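Local structure of putative adhesin (Bacteroides fragilis NCTC 9343, 3PET) at residues 141-155 against 160-174. The protein is a putative lipoprotein adhesin built as a right-handed beta-helix, probably acting in cell adhesion, although its precise function is not established. Numbering follows the deposited sequence.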
loop_
_atom_site.group_PDB
_atom_site.type_symbol
_atom_site.label_atom_id
_atom_site.label_comp_id
_atom_site.label_asym_id
_atom_site.label_seq_id
_atom_site.Cartn_x
_atom_site.Cartn_y
_atom_site.Cartn_z
ATOM N N ASP A 141 4.856 1.512 -6.549
ATOM C CA ASP A 141 4.290 1.986 -7.817
ATOM C C ASP A 141 4.596 1.064 -8.973
ATOM O O ASP A 141 5.647 0.422 -8.985
ATOM C CB ASP A 141 4.859 3.377 -8.135
ATOM C CG ASP A 141 4.456 4.473 -7.168
ATOM O OD1 ASP A 141 3.497 4.265 -6.394
ATOM O OD2 ASP A 141 5.056 5.556 -7.223
ATOM N N VAL A 142 3.692 1.011 -9.967
ATOM C CA VAL A 142 3.906 0.252 -11.199
ATOM C C VAL A 142 3.937 1.282 -12.332
ATOM O O VAL A 142 2.917 1.916 -12.606
ATOM C CB VAL A 142 2.883 -0.891 -11.437
ATOM C CG1 VAL A 142 3.144 -1.608 -12.774
ATOM C CG2 VAL A 142 2.921 -1.889 -10.291
ATOM N N LYS A 143 5.126 1.529 -12.899
ATOM C CA LYS A 143 5.332 2.476 -13.988
ATOM C C LYS A 143 5.477 1.712 -15.305
ATOM O O LYS A 143 6.271 0.774 -15.393
ATOM C CB LYS A 143 6.541 3.386 -13.723
ATOM C CG LYS A 143 6.670 4.534 -14.724
ATOM C CD LYS A 143 7.767 5.501 -14.319
ATOM C CE LYS A 143 7.966 6.597 -15.343
ATOM N NZ LYS A 143 9.217 7.365 -15.094
ATOM N N LEU A 144 4.671 2.103 -16.310
ATOM C CA LEU A 144 4.602 1.451 -17.613
ATOM C C LEU A 144 4.637 2.448 -18.753
ATOM O O LEU A 144 3.894 3.430 -18.751
ATOM C CB LEU A 144 3.295 0.635 -17.699
ATOM C CG LEU A 144 3.035 -0.383 -16.574
ATOM C CD1 LEU A 144 1.571 -0.640 -16.405
ATOM C CD2 LEU A 144 3.792 -1.688 -16.813
ATOM N N GLU A 145 5.474 2.171 -19.748
ATOM C CA GLU A 145 5.589 2.980 -20.957
ATOM C C GLU A 145 5.657 2.045 -22.169
ATOM O O GLU A 145 6.302 0.999 -22.115
ATOM C CB GLU A 145 6.803 3.922 -20.886
ATOM C CG GLU A 145 6.935 4.881 -22.078
ATOM C CD GLU A 145 7.615 4.291 -23.304
ATOM O OE1 GLU A 145 8.492 3.423 -23.121
ATOM O OE2 GLU A 145 7.272 4.678 -24.445
ATOM N N GLY A 146 4.979 2.441 -23.240
ATOM C CA GLY A 146 4.954 1.676 -24.480
ATOM C C GLY A 146 3.571 1.588 -25.074
ATOM O O GLY A 146 2.817 2.555 -25.039
ATOM N N THR A 147 3.241 0.442 -25.651
ATOM C CA THR A 147 1.933 0.261 -26.288
ATOM C C THR A 147 1.330 -1.091 -25.906
ATOM O O THR A 147 2.048 -2.059 -25.655
ATOM C CB THR A 147 2.009 0.394 -27.851
ATOM O OG1 THR A 147 2.743 -0.706 -28.406
ATOM C CG2 THR A 147 2.593 1.727 -28.331
ATOM N N ALA A 148 0.009 -1.156 -25.918
ATOM C CA ALA A 148 -0.756 -2.381 -25.677
ATOM C C ALA A 148 -2.054 -2.307 -26.467
ATOM O O ALA A 148 -2.570 -1.210 -26.693
ATOM C CB ALA A 148 -1.043 -2.553 -24.195
ATOM N N GLN A 149 -2.574 -3.451 -26.922
ATOM C CA GLN A 149 -3.873 -3.413 -27.585
ATOM C C GLN A 149 -4.919 -3.309 -26.480
ATOM O O GLN A 149 -5.828 -2.499 -26.556
ATOM C CB GLN A 149 -4.087 -4.639 -28.494
ATOM C CG GLN A 149 -3.325 -4.568 -29.821
ATOM C CD GLN A 149 -3.819 -3.475 -30.761
ATOM O OE1 GLN A 149 -4.981 -3.046 -30.731
ATOM N NE2 GLN A 149 -2.938 -2.997 -31.622
ATOM N N ILE A 150 -4.727 -4.093 -25.410
ATOM C CA ILE A 150 -5.580 -4.123 -24.219
ATOM C C ILE A 150 -4.696 -3.977 -22.989
ATOM O O ILE A 150 -3.676 -4.666 -22.895
ATOM C CB ILE A 150 -6.446 -5.431 -24.132
ATOM C CG1 ILE A 150 -7.297 -5.629 -25.406
ATOM C CG2 ILE A 150 -7.370 -5.401 -22.862
ATOM C CD1 ILE A 150 -7.691 -7.085 -25.719
ATOM N N ALA A 151 -5.106 -3.120 -22.029
ATOM C CA ALA A 151 -4.400 -2.964 -20.744
ATOM C C ALA A 151 -5.400 -3.024 -19.598
ATOM O O ALA A 151 -6.287 -2.164 -19.490
ATOM C CB ALA A 151 -3.610 -1.657 -20.703
ATOM N N ALA A 152 -5.292 -4.075 -18.787
ATOM C CA ALA A 152 -6.104 -4.271 -17.596
ATOM C C ALA A 152 -5.236 -3.842 -16.423
ATOM O O ALA A 152 -4.153 -4.402 -16.221
ATOM C CB ALA A 152 -6.556 -5.736 -17.480
ATOM N N LEU A 153 -5.637 -2.762 -15.742
ATOM C CA LEU A 153 -4.869 -2.147 -14.647
ATOM C C LEU A 153 -5.686 -2.194 -13.384
ATOM O O LEU A 153 -6.687 -1.474 -13.278
ATOM C CB LEU A 153 -4.494 -0.686 -15.022
ATOM C CG LEU A 153 -3.813 -0.479 -16.393
ATOM C CD1 LEU A 153 -3.613 1.012 -16.699
ATOM C CD2 LEU A 153 -2.464 -1.217 -16.477
ATOM N N HIS A 154 -5.303 -3.076 -12.442
ATOM C CA HIS A 154 -6.056 -3.285 -11.212
ATOM C C HIS A 154 -5.155 -3.048 -10.014
ATOM O O HIS A 154 -4.258 -3.845 -9.725
ATOM C CB HIS A 154 -6.679 -4.707 -11.172
ATOM C CG HIS A 154 -7.500 -5.044 -12.379
ATOM N ND1 HIS A 154 -8.695 -4.384 -12.663
ATOM C CD2 HIS A 154 -7.269 -5.957 -13.347
ATOM C CE1 HIS A 154 -9.132 -4.901 -13.798
ATOM N NE2 HIS A 154 -8.309 -5.855 -14.245
ATOM N N SER A 155 -5.380 -1.933 -9.332
ATOM C CA SER A 155 -4.581 -1.585 -8.167
ATOM C C SER A 155 -5.348 -1.954 -6.919
ATOM O O SER A 155 -6.542 -1.666 -6.832
ATOM C CB SER A 155 -4.197 -0.109 -8.199
ATOM O OG SER A 155 -5.329 0.745 -8.296
ATOM N N ASN A 160 0.737 3.812 -6.784
ATOM C CA ASN A 160 0.145 4.255 -8.045
ATOM C C ASN A 160 0.509 3.405 -9.225
ATOM O O ASN A 160 1.626 2.894 -9.300
ATOM C CB ASN A 160 0.640 5.696 -8.363
ATOM C CG ASN A 160 0.260 6.714 -7.321
ATOM O OD1 ASN A 160 -0.748 6.591 -6.652
ATOM N ND2 ASN A 160 1.028 7.767 -7.180
ATOM N N ILE A 161 -0.417 3.318 -10.196
ATOM C CA ILE A 161 -0.137 2.729 -11.497
ATOM C C ILE A 161 0.091 3.934 -12.380
ATOM O O ILE A 161 -0.840 4.713 -12.603
ATOM C CB ILE A 161 -1.195 1.741 -12.071
ATOM C CG1 ILE A 161 -1.367 0.528 -11.153
ATOM C CG2 ILE A 161 -0.752 1.303 -13.507
ATOM C CD1 ILE A 161 -2.355 -0.557 -11.670
ATOM N N GLU A 162 1.318 4.115 -12.818
ATOM C CA GLU A 162 1.682 5.250 -13.651
ATOM C C GLU A 162 1.845 4.748 -15.101
ATOM O O GLU A 162 2.931 4.364 -15.537
ATOM C CB GLU A 162 2.928 5.956 -13.072
ATOM C CG GLU A 162 2.644 6.541 -11.687
ATOM C CD GLU A 162 3.796 6.923 -10.772
ATOM O OE1 GLU A 162 4.946 6.506 -11.039
ATOM O OE2 GLU A 162 3.532 7.593 -9.745
ATOM N N ALA A 163 0.723 4.703 -15.825
ATOM C CA ALA A 163 0.678 4.196 -17.203
ATOM C C ALA A 163 0.123 5.242 -18.196
ATOM O O ALA A 163 -0.498 4.884 -19.202
ATOM C CB ALA A 163 -0.167 2.921 -17.232
ATOM N N GLY A 164 0.401 6.520 -17.933
ATOM C CA GLY A 164 0.016 7.620 -18.823
ATOM C C GLY A 164 0.733 7.554 -20.163
ATOM O O GLY A 164 0.185 7.977 -21.186
ATOM N N ASN A 165 1.959 7.007 -20.171
ATOM C CA ASN A 165 2.764 6.834 -21.396
ATOM C C ASN A 165 2.686 5.405 -21.942
ATOM O O ASN A 165 3.500 5.015 -22.784
ATOM C CB ASN A 165 4.206 7.256 -21.175
ATOM C CG ASN A 165 4.297 8.716 -20.832
ATOM O OD1 ASN A 165 3.581 9.545 -21.392
ATOM N ND2 ASN A 165 5.121 9.050 -19.860
ATOM N N LEU A 166 1.678 4.639 -21.479
ATOM C CA LEU A 166 1.372 3.341 -22.024
ATOM C C LEU A 166 0.128 3.532 -22.879
ATOM O O LEU A 166 -0.976 3.611 -22.333
ATOM C CB LEU A 166 1.202 2.243 -20.967
ATOM C CG LEU A 166 0.899 0.872 -21.596
ATOM C CD1 LEU A 166 2.171 0.055 -21.815
ATOM C CD2 LEU A 166 -0.116 0.163 -20.823
ATOM N N ARG A 167 0.326 3.702 -24.207
ATOM C CA ARG A 167 -0.769 3.925 -25.163
ATOM C C ARG A 167 -1.498 2.610 -25.436
ATOM O O ARG A 167 -0.918 1.702 -26.030
ATOM C CB ARG A 167 -0.236 4.545 -26.491
ATOM C CG ARG A 167 0.316 5.962 -26.350
ATOM C CD ARG A 167 1.656 6.123 -27.064
ATOM N NE ARG A 167 2.790 6.037 -26.137
ATOM C CZ ARG A 167 3.969 5.483 -26.420
ATOM N NH1 ARG A 167 4.193 4.950 -27.616
ATOM N NH2 ARG A 167 4.930 5.454 -25.508
ATOM N N ALA A 168 -2.754 2.493 -24.974
ATOM C CA ALA A 168 -3.553 1.281 -25.173
ATOM C C ALA A 168 -4.826 1.595 -25.953
ATOM O O ALA A 168 -5.352 2.700 -25.823
ATOM C CB ALA A 168 -3.911 0.660 -23.831
ATOM N N ASN A 169 -5.334 0.635 -26.742
ATOM C CA ASN A 169 -6.600 0.873 -27.440
ATOM C C ASN A 169 -7.762 0.714 -26.477
ATOM O O ASN A 169 -8.630 1.565 -26.444
ATOM C CB ASN A 169 -6.753 -0.033 -28.665
ATOM C CG ASN A 169 -5.957 0.482 -29.833
ATOM O OD1 ASN A 169 -5.866 1.691 -30.075
ATOM N ND2 ASN A 169 -5.368 -0.414 -30.578
ATOM N N ALA A 170 -7.752 -0.347 -25.669
ATOM C CA ALA A 170 -8.790 -0.631 -24.679
ATOM C C ALA A 170 -8.171 -0.701 -23.298
ATOM O O ALA A 170 -7.142 -1.358 -23.102
ATOM C CB ALA A 170 -9.495 -1.938 -25.013
ATOM N N VAL A 171 -8.769 0.004 -22.347
ATOM C CA VAL A 171 -8.269 0.005 -20.970
ATOM C C VAL A 171 -9.376 -0.472 -20.046
ATOM O O VAL A 171 -10.526 -0.047 -20.184
ATOM C CB VAL A 171 -7.716 1.409 -20.538
ATOM C CG1 VAL A 171 -7.445 1.489 -19.036
ATOM C CG2 VAL A 171 -6.460 1.773 -21.321
ATOM N N GLU A 172 -9.013 -1.339 -19.081
ATOM C CA GLU A 172 -9.897 -1.769 -17.987
ATOM C C GLU A 172 -9.175 -1.394 -16.713
ATOM O O GLU A 172 -8.143 -1.979 -16.408
ATOM C CB GLU A 172 -10.232 -3.259 -18.054
ATOM C CG GLU A 172 -11.082 -3.619 -19.271
ATOM C CD GLU A 172 -10.764 -4.931 -19.968
ATOM O OE1 GLU A 172 -10.144 -5.820 -19.339
ATOM O OE2 GLU A 172 -11.150 -5.070 -21.152
ATOM N N ALA A 173 -9.635 -0.343 -16.030
ATOM C CA ALA A 173 -8.949 0.129 -14.829
ATOM C C ALA A 173 -9.826 0.083 -13.599
ATOM O O ALA A 173 -10.972 0.533 -13.641
ATOM C CB ALA A 173 -8.442 1.552 -15.043
ATOM N N SER A 174 -9.290 -0.455 -12.488
ATOM C CA SER A 174 -10.023 -0.491 -11.226
ATOM C C SER A 174 -9.059 -0.188 -10.099
ATOM O O SER A 174 -7.986 -0.782 -10.041
ATOM C CB SER A 174 -10.748 -1.818 -11.025
ATOM O OG SER A 174 -11.343 -1.877 -9.739
HETATM O O HOH W 1 3.765 6.170 -18.006
HETATM O O HOH W 2 -10.015 -6.268 -16.526
#
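The guanidinium of R167 meets two oxygens of 141-155 in different ways: G146 O sits 3.4 Å above its plane, over CZ, whereas E145 OE2 lies at its edge and in plane. That edge contact is a salt bridge, R167 NH2 to E145 OE2 at 2.7 Å, but its hydrogen bond is weak, with an N-H...O angle of only 126°. E145 has its CG anti to the backbone N (chi1 -176°) and then bends at chi2, which lays the carboxylate alongside R167; its OE1 bonds S126 N of the preceding coil. The H154 ring has S174 CB at its edge, and a water in the ring plane links NE2 to E172 OE1. Where the chain turns, N169 ND2 bonds Q149 OE1 at 2.7 Å; the acceptor lies in the N169 amide plane, yet the donor stands 43° out of the Q149 plane, so the two amides are twisted rather than coplanar. D141 OD1 takes N160 N at 2.8 Å, nearly straight but from above the carboxylate plane, while N160 OD1 reaches D180 N of the next coil. Strands 142-145 and 161-163 run parallel, as do 150-155 and 171-174: successive coils of a right-handed beta-helix, whose pairing shifts by one residue at the type I turn A163 to L166 and is kept thereafter. Inside, L144, A151, L153, I161, A163, L166 and A168 pack together, with L166 CD2 3.9 Å from A151 CB. The chemistry thus implies a backbone-bonded ladder around an apolar interior, with its charged and amide pairs on the outer surface.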